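D-psicose 3-epimerase (Agrobacterium tumefaciens, PDB 2HK0) probably interconverts D-fructose and D-psicose by epimerisation at C3, using a metal-dependent active site in a TIM barrel. Local coordinates at residues G285-I289 and A290-E294. Sequence-based numbering, arbitrary orientation.
Sequences GGADI and AKMDE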
loop_
_atom_site.group_PDB
_atom_site.type_symbol
_atom_site.label_atom_id
_atom_site.label_comp_id
_atom_site.label_asym_id
_atom_site.label_seq_id
_atom_site.Cartn_x
_atom_site.Cartn_y
_atom_site.Cartn_z
ATOM N N GLY A 285 -15.707 19.319 -0.913
ATOM C CA GLY A 285 -16.412 19.292 0.353
ATOM C C GLY A 285 -17.097 20.630 0.546
ATOM O O GLY A 285 -17.138 21.152 1.656
ATOM N N GLY A 286 -17.619 21.185 -0.549
ATOM C CA GLY A 286 -18.284 22.476 -0.511
ATOM C C GLY A 286 -17.376 23.614 -0.052
ATOM O O GLY A 286 -17.844 24.607 0.511
ATOM N N ALA A 287 -16.081 23.499 -0.313
ATOM C CA ALA A 287 -15.130 24.518 0.128
ATOM C C ALA A 287 -15.322 25.920 -0.437
ATOM O O ALA A 287 -15.691 26.099 -1.597
ATOM C CB ALA A 287 -13.691 24.047 -0.157
ATOM N N ASP A 288 -15.096 26.921 0.408
ATOM C CA ASP A 288 -15.155 28.305 -0.044
ATOM C C ASP A 288 -13.717 28.573 -0.497
ATOM O O ASP A 288 -12.851 27.695 -0.358
ATOM C CB ASP A 288 -15.538 29.266 1.097
ATOM C CG ASP A 288 -14.799 28.968 2.395
ATOM O OD1 ASP A 288 -13.634 28.513 2.355
ATOM O OD2 ASP A 288 -15.395 29.200 3.469
ATOM N N ILE A 289 -13.448 29.757 -1.034
ATOM C CA ILE A 289 -12.099 30.038 -1.500
ATOM C C ILE A 289 -11.046 29.821 -0.427
ATOM O O ILE A 289 -9.984 29.269 -0.707
ATOM C CB ILE A 289 -11.964 31.454 -2.057
ATOM C CG1 ILE A 289 -12.770 31.570 -3.350
ATOM C CG2 ILE A 289 -10.494 31.748 -2.393
ATOM C CD1 ILE A 289 -12.731 32.959 -3.970
ATOM N N ALA A 290 -11.351 30.224 0.803
ATOM C CA ALA A 290 -10.404 30.056 1.901
ATOM C C ALA A 290 -10.096 28.585 2.193
ATOM O O ALA A 290 -8.957 28.242 2.536
ATOM C CB ALA A 290 -10.929 30.749 3.173
ATOM N N LYS A 291 -11.095 27.712 2.083
ATOM C CA LYS A 291 -10.833 26.302 2.329
ATOM C C LYS A 291 -10.013 25.746 1.144
ATOM O O LYS A 291 -9.112 24.933 1.333
ATOM C CB LYS A 291 -12.143 25.527 2.511
ATOM C CG LYS A 291 -11.976 24.028 2.826
ATOM C CD LYS A 291 -11.008 23.801 3.963
ATOM C CE LYS A 291 -11.167 22.411 4.575
ATOM N NZ LYS A 291 -11.162 21.350 3.541
HETATM N N MSE A 292 -10.309 26.202 -0.068
HETATM C CA MSE A 292 -9.557 25.752 -1.250
HETATM C C MSE A 292 -8.069 26.097 -1.086
HETATM O O MSE A 292 -7.190 25.293 -1.410
HETATM C CB MSE A 292 -10.118 26.413 -2.503
HETATM C CG MSE A 292 -11.524 25.935 -2.884
HETATM SE SE MSE A 292 -11.486 24.110 -3.636
HETATM C CE MSE A 292 -10.890 24.641 -5.433
ATOM N N ASP A 293 -7.797 27.295 -0.574
ATOM C CA ASP A 293 -6.428 27.766 -0.333
ATOM C C ASP A 293 -5.739 26.920 0.725
ATOM O O ASP A 293 -4.554 26.585 0.608
ATOM C CB ASP A 293 -6.433 29.223 0.154
ATOM C CG ASP A 293 -6.789 30.210 -0.939
ATOM O OD1 ASP A 293 -6.935 29.813 -2.122
ATOM O OD2 ASP A 293 -6.922 31.405 -0.605
ATOM N N GLU A 294 -6.487 26.607 1.777
ATOM C CA GLU A 294 -5.982 25.809 2.887
ATOM C C GLU A 294 -5.591 24.404 2.402
ATOM O O GLU A 294 -4.526 23.896 2.745
ATOM C CB GLU A 294 -7.050 25.732 3.983
ATOM C CG GLU A 294 -6.622 25.072 5.284
ATOM C CD GLU A 294 -7.821 24.785 6.186
ATOM O OE1 GLU A 294 -8.677 25.694 6.353
ATOM O OE2 GLU A 294 -7.916 23.655 6.719
#
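The backbone N of Lys-291 is gripped by Asp-288 twice: strongly by carboxylate OD1 at 2.7 Å, and weakly by the carbonyl O of the same residue. This is an N-cap, the start of helix 289-307, the last helix of the TIM barrel, on the protein surface. Aspartate suits the place because its short side chain can reach forward to a first-turn N-H, which has no carbonyl of an earlier turn to bind. With chi1 at 44°, CG sits between the backbone N and the carbonyl carbon, which brings OD1 round to Lys-291 N; the negative carboxylate of Asp-288 is probably also stabilised by the positive end of the helix dipole. Regular helical bonding begins at once, Met-292 N reaching Asp-288 O at 3.0 Å and Asp-293 N reaching Ile-289 O at 2.9 Å.

Just before the cap, Ala-287 turns its methyl toward the helix, where CB presses tightly on Lys-291 CB at 3.4 Å; a small residue fits so close an approach. The lysine chain bends at chi2 and chi4, and its NZ forms a salt bridge with Asp-295. Met-292, a buried residue present as selenomethionine, folds its bent chain against Trp-30 and Val-267, a suitable setting for a long, flexible apolar chain. Ile-289 and Asp-293 point the same way side by side, and the aspartate's OD1 makes a salt bridge with Lys-44. Met-292 CG, the carbon bonded to the selenium, lies 4.0 Å from Ala-287 CB.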